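Local atomic coordinates of FMN-dependent NADH-azoreductase 1 (Bacillus anthracis, PDB entry 3U7I), a protein that probably uses FMN and NADH to reduce electrophilic quinones and to cleave the azo bond of aromatic azo compounds to amines. Residues Gln46-Asp58 with Ile109-Met121. Numbering follows the deposited sequence.
Sequences QINLYDDVVPMID and IPSKLKDYMDNIM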
ATOM      1  N   GLN C  46      -9.949  18.879  -5.786  1.00 15.64           N
ATOM      2  CA  GLN C  46      -9.476  17.560  -6.204  1.00 14.11           C
ATOM      3  C   GLN C  46      -7.954  17.499  -6.227  1.00 16.28           C
ATOM      4  O   GLN C  46      -7.288  18.386  -6.769  1.00 18.58           O
ATOM      5  CB  GLN C  46     -10.023  17.194  -7.587  1.00 15.09           C
ATOM      6  CG  GLN C  46      -9.461  15.884  -8.150  1.00 17.34           C
ATOM      7  CD  GLN C  46     -10.296  15.338  -9.289  1.00 20.33           C
ATOM      8  OE1 GLN C  46     -11.481  15.659  -9.409  1.00 22.42           O
ATOM      9  NE2 GLN C  46      -9.686  14.517 -10.137  1.00 19.89           N
ATOM     10  N   ILE C  47      -7.407  16.443  -5.639  1.00 15.73           N
ATOM     11  CA  ILE C  47      -5.976  16.189  -5.719  1.00 13.90           C
ATOM     12  C   ILE C  47      -5.762  14.939  -6.559  1.00 12.44           C
ATOM     13  O   ILE C  47      -6.404  13.912  -6.341  1.00 16.58           O
ATOM     14  CB  ILE C  47      -5.320  16.061  -4.309  1.00 19.50           C
ATOM     15  CG1 ILE C  47      -3.808  15.817  -4.418  1.00 19.07           C
ATOM     16  CG2 ILE C  47      -5.984  14.965  -3.483  1.00 18.20           C
ATOM     17  CD1 ILE C  47      -3.105  15.787  -3.066  1.00 19.97           C
ATOM     18  N   ASN C  48      -4.885  15.045  -7.547  1.00 12.44           N
ATOM     19  CA  ASN C  48      -4.589  13.928  -8.431  1.00 14.17           C
ATOM     20  C   ASN C  48      -3.278  13.299  -8.000  1.00 14.93           C
ATOM     21  O   ASN C  48      -2.214  13.881  -8.206  1.00 17.66           O
ATOM     22  CB  ASN C  48      -4.510  14.405  -9.882  1.00 16.87           C
ATOM     23  CG  ASN C  48      -5.866  14.799 -10.448  1.00 17.62           C
ATOM     24  OD1 ASN C  48      -6.887  14.174 -10.152  1.00 17.63           O
ATOM     25  ND2 ASN C  48      -5.880  15.839 -11.269  1.00 16.89           N
ATOM     26  N   LEU C  49      -3.361  12.118  -7.391  1.00 16.38           N
ATOM     27  CA  LEU C  49      -2.198  11.492  -6.762  1.00 15.88           C
ATOM     28  C   LEU C  49      -1.117  11.085  -7.755  1.00 17.88           C
ATOM     29  O   LEU C  49       0.036  10.925  -7.370  1.00 20.54           O
ATOM     30  CB  LEU C  49      -2.604  10.285  -5.910  1.00 12.54           C
ATOM     31  CG  LEU C  49      -3.651  10.556  -4.823  1.00 13.02           C
ATOM     32  CD1 LEU C  49      -3.836   9.335  -3.914  1.00 13.77           C
ATOM     33  CD2 LEU C  49      -3.275  11.779  -4.009  1.00 14.09           C
ATOM     34  N   TYR C  50      -1.476  10.928  -9.028  1.00 18.17           N
ATOM     35  CA  TYR C  50      -0.494  10.540 -10.043  1.00 18.61           C
ATOM     36  C   TYR C  50      -0.141  11.691 -10.989  1.00 22.62           C
ATOM     37  O   TYR C  50       0.460  11.483 -12.046  1.00 23.41           O
ATOM     38  CB  TYR C  50      -0.969   9.295 -10.810  1.00 18.77           C
ATOM     39  CG  TYR C  50      -0.804   8.039  -9.992  1.00 16.66           C
ATOM     40  CD1 TYR C  50      -1.742   7.675  -9.021  1.00 14.13           C
ATOM     41  CD2 TYR C  50       0.316   7.238 -10.157  1.00 16.57           C
ATOM     42  CE1 TYR C  50      -1.563   6.528  -8.255  1.00 15.31           C
ATOM     43  CE2 TYR C  50       0.506   6.110  -9.404  1.00 16.84           C
ATOM     44  CZ  TYR C  50      -0.429   5.751  -8.457  1.00 15.63           C
ATOM     45  OH  TYR C  50      -0.189   4.609  -7.726  1.00 16.79           O
ATOM     46  N   ASP C  51      -0.508  12.909 -10.587  1.00 23.16           N
ATOM     47  CA  ASP C  51      -0.161  14.103 -11.354  1.00 26.28           C
ATOM     48  C   ASP C  51       0.338  15.229 -10.448  1.00 25.07           C
ATOM     49  O   ASP C  51       1.359  15.862 -10.737  1.00 26.97           O
ATOM     50  CB  ASP C  51      -1.358  14.581 -12.185  1.00 30.54           C
ATOM     51  CG  ASP C  51      -0.971  15.611 -13.231  1.00 31.84           C
ATOM     52  OD1 ASP C  51      -0.087  15.317 -14.072  1.00 29.28           O
ATOM     53  OD2 ASP C  51      -1.552  16.717 -13.201  1.00 33.59           O
ATOM     54  N   ASP C  52      -0.382  15.485  -9.360  1.00 22.63           N
ATOM     55  CA  ASP C  52       0.052  16.487  -8.389  1.00 23.61           C
ATOM     56  C   ASP C  52       1.258  15.952  -7.621  1.00 26.46           C
ATOM     57  O   ASP C  52       1.545  14.750  -7.663  1.00 29.16           O
ATOM     58  CB  ASP C  52      -1.074  16.852  -7.411  1.00 21.56           C
ATOM     59  CG  ASP C  52      -2.285  17.443  -8.104  1.00 25.26           C
ATOM     60  OD1 ASP C  52      -2.124  18.093  -9.161  1.00 27.42           O
ATOM     61  OD2 ASP C  52      -3.407  17.252  -7.596  1.00 26.95           O
ATOM     62  N   VAL C  53       1.970  16.841  -6.932  1.00 24.51           N
ATOM     63  CA  VAL C  53       3.102  16.430  -6.109  1.00 23.53           C
ATOM     64  C   VAL C  53       2.587  15.906  -4.772  1.00 21.37           C
ATOM     65  O   VAL C  53       1.983  16.646  -3.992  1.00 18.18           O
ATOM     66  CB  VAL C  53       4.100  17.582  -5.882  1.00 24.14           C
ATOM     67  CG1 VAL C  53       5.304  17.101  -5.084  1.00 22.52           C
ATOM     68  CG2 VAL C  53       4.551  18.151  -7.213  1.00 26.34           C
ATOM     69  N   VAL C  54       2.801  14.614  -4.534  1.00 19.66           N
ATOM     70  CA  VAL C  54       2.451  13.991  -3.256  1.00 19.36           C
ATOM     71  C   VAL C  54       3.725  13.384  -2.704  1.00 19.81           C
ATOM     72  O   VAL C  54       4.120  12.284  -3.121  1.00 18.31           O
ATOM     73  CB  VAL C  54       1.365  12.903  -3.417  1.00 18.41           C
ATOM     74  CG1 VAL C  54       1.060  12.246  -2.078  1.00 16.84           C
ATOM     75  CG2 VAL C  54       0.088  13.494  -4.048  1.00 20.07           C
ATOM     76  N   PRO C  55       4.400  14.119  -1.798  1.00 20.72           N
ATOM     77  CA  PRO C  55       5.698  13.684  -1.268  1.00 23.23           C
ATOM     78  C   PRO C  55       5.678  12.279  -0.659  1.00 21.68           C
ATOM     79  O   PRO C  55       4.803  11.909   0.125  1.00 22.91           O
ATOM     80  CB  PRO C  55       6.014  14.745  -0.202  1.00 22.82           C
ATOM     81  CG  PRO C  55       5.325  15.978  -0.714  1.00 19.28           C
ATOM     82  CD  PRO C  55       4.038  15.471  -1.319  1.00 16.14           C
HETATM   83  N   MSE C  56       6.672  11.499  -1.046  1.00 20.49           N
HETATM   84  CA  MSE C  56       6.899  10.183  -0.495  1.00 19.38           C
HETATM   85  C   MSE C  56       7.793  10.310   0.742  1.00 25.36           C
HETATM   86  O   MSE C  56       8.711  11.133   0.752  1.00 28.89           O
HETATM   87  CB  MSE C  56       7.621   9.357  -1.559  1.00 16.36           C
HETATM   88  CG  MSE C  56       7.996   7.988  -1.138  1.00 16.37           C
HETATM   89 SE   MSE C  56       9.075   7.232  -2.539  0.67 29.04          SE
HETATM   90  CE  MSE C  56      10.745   8.207  -2.217  1.00 28.30           C
ATOM     91  N   ILE C  57       7.547   9.506   1.781  1.00 22.50           N
ATOM     92  CA  ILE C  57       8.502   9.425   2.899  1.00 21.42           C
ATOM     93  C   ILE C  57       9.844   8.842   2.422  1.00 21.04           C
ATOM     94  O   ILE C  57       9.943   7.647   2.100  1.00 23.69           O
ATOM     95  CB  ILE C  57       7.972   8.573   4.097  1.00 19.38           C
ATOM     96  CG1 ILE C  57       6.732   9.205   4.740  1.00 18.70           C
ATOM     97  CG2 ILE C  57       9.062   8.394   5.162  1.00 19.63           C
ATOM     98  CD1 ILE C  57       6.069   8.310   5.800  1.00 16.67           C
ATOM     99  N   ASP C  58      10.870   9.685   2.357  1.00 21.67           N
ATOM    100  CA  ASP C  58      12.226   9.215   2.060  1.00 23.07           C
ATOM    101  C   ASP C  58      13.227   9.719   3.110  1.00 23.10           C
ATOM    102  O   ASP C  58      12.829  10.304   4.123  1.00 20.18           O
ATOM    103  CB  ASP C  58      12.666   9.612   0.636  1.00 25.48           C
ATOM    104  CG  ASP C  58      12.561  11.115   0.376  1.00 28.55           C
ATOM    105  OD1 ASP C  58      12.576  11.908   1.345  1.00 27.70           O
ATOM    106  OD2 ASP C  58      12.462  11.509  -0.804  1.00 30.36           O
ATOM    107  N   ILE C 109      -4.141  -0.710  -1.782  1.00 17.94           N
ATOM    108  CA  ILE C 109      -4.242   0.642  -2.305  1.00 16.24           C
ATOM    109  C   ILE C 109      -3.053   0.939  -3.230  1.00 17.33           C
ATOM    110  O   ILE C 109      -1.957   0.396  -3.032  1.00 16.85           O
ATOM    111  CB  ILE C 109      -4.308   1.684  -1.168  1.00 16.08           C
ATOM    112  CG1 ILE C 109      -3.011   1.671  -0.335  1.00 15.36           C
ATOM    113  CG2 ILE C 109      -5.536   1.422  -0.291  1.00 16.86           C
ATOM    114  CD1 ILE C 109      -2.931   2.771   0.712  1.00 15.72           C
ATOM    115  N   PRO C 110      -3.273   1.780  -4.261  1.00 18.03           N
ATOM    116  CA  PRO C 110      -2.168   2.229  -5.113  1.00 15.65           C
ATOM    117  C   PRO C 110      -1.024   2.815  -4.285  1.00 16.23           C
ATOM    118  O   PRO C 110      -1.261   3.465  -3.269  1.00 15.82           O
ATOM    119  CB  PRO C 110      -2.819   3.319  -5.972  1.00 15.21           C
ATOM    120  CG  PRO C 110      -4.238   2.910  -6.076  1.00 15.45           C
ATOM    121  CD  PRO C 110      -4.572   2.316  -4.721  1.00 18.59           C
ATOM    122  N   SER C 111       0.211   2.599  -4.728  1.00 19.12           N
ATOM    123  CA  SER C 111       1.374   3.133  -4.017  1.00 17.40           C
ATOM    124  C   SER C 111       1.236   4.618  -3.679  1.00 14.93           C
ATOM    125  O   SER C 111       1.587   5.038  -2.575  1.00 13.83           O
ATOM    126  CB  SER C 111       2.654   2.892  -4.807  1.00 15.78           C
ATOM    127  OG  SER C 111       2.558   3.448  -6.102  1.00 18.11           O
ATOM    128  N   LYS C 112       0.733   5.416  -4.619  1.00 15.08           N
ATOM    129  CA  LYS C 112       0.600   6.852  -4.355  1.00 14.33           C
ATOM    130  C   LYS C 112      -0.492   7.163  -3.322  1.00 13.44           C
ATOM    131  O   LYS C 112      -0.436   8.190  -2.660  1.00 13.12           O
ATOM    132  CB  LYS C 112       0.420   7.675  -5.646  1.00 13.61           C
ATOM    133  CG  LYS C 112       1.643   7.699  -6.567  1.00 13.59           C
ATOM    134  CD  LYS C 112       2.937   8.124  -5.859  1.00 15.72           C
ATOM    135  CE  LYS C 112       2.880   9.559  -5.315  1.00 18.40           C
ATOM    136  NZ  LYS C 112       4.214  10.011  -4.757  1.00 17.68           N
ATOM    137  N   LEU C 113      -1.463   6.263  -3.151  1.00 13.97           N
ATOM    138  CA  LEU C 113      -2.459   6.440  -2.085  1.00 14.75           C
ATOM    139  C   LEU C 113      -1.832   6.173  -0.706  1.00 15.47           C
ATOM    140  O   LEU C 113      -2.197   6.807   0.288  1.00 13.08           O
ATOM    141  CB  LEU C 113      -3.701   5.566  -2.312  1.00 11.41           C
ATOM    142  CG  LEU C 113      -4.878   5.778  -1.357  1.00 11.53           C
ATOM    143  CD1 LEU C 113      -5.231   7.258  -1.235  1.00  9.42           C
ATOM    144  CD2 LEU C 113      -6.099   4.972  -1.802  1.00 12.36           C
ATOM    145  N   LYS C 114      -0.883   5.241  -0.651  1.00 15.49           N
ATOM    146  CA  LYS C 114      -0.081   5.067   0.561  1.00 14.29           C
ATOM    147  C   LYS C 114       0.707   6.342   0.873  1.00 15.47           C
ATOM    148  O   LYS C 114       0.709   6.795   2.017  1.00 15.85           O
ATOM    149  CB  LYS C 114       0.863   3.864   0.452  1.00 12.34           C
ATOM    150  CG  LYS C 114       1.674   3.603   1.728  1.00 11.98           C
ATOM    151  CD  LYS C 114       0.785   3.674   2.979  1.00 13.73           C
ATOM    152  CE  LYS C 114       1.463   3.100   4.242  1.00 13.03           C
ATOM    153  NZ  LYS C 114       2.782   3.708   4.570  1.00 12.57           N
ATOM    154  N   ASP C 115       1.367   6.926  -0.133  1.00 16.27           N
ATOM    155  CA  ASP C 115       2.076   8.192   0.059  1.00 13.65           C
ATOM    156  C   ASP C 115       1.120   9.265   0.575  1.00 14.69           C
ATOM    157  O   ASP C 115       1.487  10.075   1.435  1.00 17.19           O
ATOM    158  CB  ASP C 115       2.699   8.694  -1.241  1.00 12.79           C
ATOM    159  CG  ASP C 115       3.889   7.882  -1.666  1.00 15.94           C
ATOM    160  OD1 ASP C 115       4.480   7.195  -0.809  1.00 16.71           O
ATOM    161  OD2 ASP C 115       4.244   7.950  -2.858  1.00 17.23           O
ATOM    162  N   TYR C 116      -0.095   9.284   0.034  1.00 12.89           N
ATOM    163  CA  TYR C 116      -1.084  10.263   0.479  1.00 14.50           C
ATOM    164  C   TYR C 116      -1.452  10.018   1.945  1.00 15.21           C
ATOM    165  O   TYR C 116      -1.554  10.965   2.730  1.00 15.42           O
ATOM    166  CB  TYR C 116      -2.334  10.246  -0.414  1.00 12.48           C
ATOM    167  CG  TYR C 116      -3.342  11.322  -0.063  1.00 13.68           C
ATOM    168  CD1 TYR C 116      -3.168  12.637  -0.492  1.00 13.43           C
ATOM    169  CD2 TYR C 116      -4.461  11.024   0.704  1.00 12.27           C
ATOM    170  CE1 TYR C 116      -4.103  13.631  -0.165  1.00 15.12           C
ATOM    171  CE2 TYR C 116      -5.396  12.011   1.043  1.00 12.20           C
ATOM    172  CZ  TYR C 116      -5.215  13.300   0.606  1.00 14.43           C
ATOM    173  OH  TYR C 116      -6.152  14.261   0.946  1.00 15.69           O
HETATM  174  N   MSE C 117      -1.641   8.755   2.319  1.00 16.04           N
HETATM  175  CA  MSE C 117      -1.926   8.438   3.716  1.00 16.68           C
HETATM  176  C   MSE C 117      -0.782   8.944   4.586  1.00 15.11           C
HETATM  177  O   MSE C 117      -1.008   9.423   5.692  1.00 15.37           O
HETATM  178  CB  MSE C 117      -2.131   6.930   3.939  1.00 18.52           C
HETATM  179  CG  MSE C 117      -3.299   6.304   3.157  1.00 17.27           C
HETATM  180 SE   MSE C 117      -5.007   7.149   3.523  0.63 23.17          SE
HETATM  181  CE  MSE C 117      -5.043   6.875   5.466  1.00 14.56           C
ATOM    182  N   ASP C 118       0.442   8.850   4.073  1.00 14.31           N
ATOM    183  CA  ASP C 118       1.625   9.278   4.829  1.00 15.86           C
ATOM    184  C   ASP C 118       1.683  10.809   5.029  1.00 16.75           C
ATOM    185  O   ASP C 118       2.375  11.305   5.930  1.00 17.87           O
ATOM    186  CB  ASP C 118       2.924   8.758   4.182  1.00 14.85           C
ATOM    187  CG  ASP C 118       3.070   7.246   4.273  1.00 16.67           C
ATOM    188  OD1 ASP C 118       2.406   6.614   5.138  1.00 15.63           O
ATOM    189  OD2 ASP C 118       3.853   6.681   3.467  1.00 16.52           O
ATOM    190  N   ASN C 119       0.957  11.541   4.185  1.00 15.48           N
ATOM    191  CA  ASN C 119       0.846  13.003   4.281  1.00 16.47           C
ATOM    192  C   ASN C 119      -0.239  13.468   5.260  1.00 17.57           C
ATOM    193  O   ASN C 119      -0.113  14.524   5.883  1.00 16.88           O
ATOM    194  CB  ASN C 119       0.554  13.605   2.904  1.00 14.48           C
ATOM    195  CG  ASN C 119       1.801  13.764   2.052  1.00 17.67           C
ATOM    196  OD1 ASN C 119       2.354  14.859   1.954  1.00 17.64           O
ATOM    197  ND2 ASN C 119       2.242  12.674   1.419  1.00 16.26           N
ATOM    198  N   ILE C 120      -1.304  12.673   5.392  1.00 17.09           N
ATOM    199  CA  ILE C 120      -2.472  13.089   6.169  1.00 14.85           C
ATOM    200  C   ILE C 120      -2.605  12.428   7.551  1.00 16.66           C
ATOM    201  O   ILE C 120      -3.355  12.916   8.399  1.00 17.52           O
ATOM    202  CB  ILE C 120      -3.778  12.880   5.375  1.00 14.67           C
ATOM    203  CG1 ILE C 120      -4.038  11.386   5.174  1.00 17.13           C
ATOM    204  CG2 ILE C 120      -3.719  13.637   4.034  1.00 14.74           C
ATOM    205  CD1 ILE C 120      -5.445  11.070   4.773  1.00 22.34           C
HETATM  206  N   MSE C 121      -1.897  11.324   7.787  1.00 14.50           N
HETATM  207  CA  MSE C 121      -1.893  10.739   9.136  1.00 18.02           C
HETATM  208  C   MSE C 121      -0.732  11.300   9.945  1.00 19.89           C
HETATM  209  O   MSE C 121       0.384  10.759   9.913  1.00 21.92           O
HETATM  210  CB  MSE C 121      -1.846   9.210   9.099  1.00 18.28           C
HETATM  211  CG  MSE C 121      -3.137   8.586   8.603  1.00 17.51           C
HETATM  212 SE   MSE C 121      -3.014   6.677   8.570  0.60 24.66          SE
HETATM  213  CE  MSE C 121      -2.799   6.367  10.489  1.00 18.11           C
TER
HETATM  214  O   HOH W   1       1.054   3.007  -9.078  1.00 16.05           O
HETATM  215  O   HOH W   2       4.419  12.928  -6.493  1.00 24.46           O
HETATM  216  O   HOH W   3       5.605   7.447   1.516  1.00 17.95           O
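The ring of Tyr50 has Lys112 over one face and Pro110 CB near its plane at the edge. Lys112 CG sits 3.6 Å from the ring centroid, 20° off the normal, a CH-pi contact. Tyr50 OH accepts a weak but straight hydrogen bond from Lys112 N. The Tyr116 ring carries Ile120 CG2 on one face, within its own helix. Leu49 CD2 reaches Tyr116 CD1 obliquely at 3.6 Å, and Ile47 CD1 meets Tyr116 CE1 in the same manner. The other Leu49 branch, CD1, packs on Leu113 CD1.

In this flavodoxin-like fold, 46-58 is the end of edge strand 43-48 and the loop after it. It runs along helix 111-120, which follows the next strand but one in the sheet. Pro110 lies about 9 Å, side chain to side chain, from Ser23, a predicted FMN-binding residue.

Bends at chi2 (-53°) and chi3 (-63°) turn the Lys112 chain back to the loop. Its NZ gives a 2.8 Å hydrogen bond to Val54 O and forms a salt bridge with Asp115 OD2. Asn119 ND2 bridges Pro55 O (3.0 Å) and Asp115 O (2.7 Å), which fixes the amide plane. Asn119 OD1 is buried without a polar partner. One water links Ile57 N, Asp115 OD1 and Asp118 OD2. Asp115 OD1 also bonds Ser111 of the second subunit, and Asp118 OD1 bonds Asn106 of that subunit.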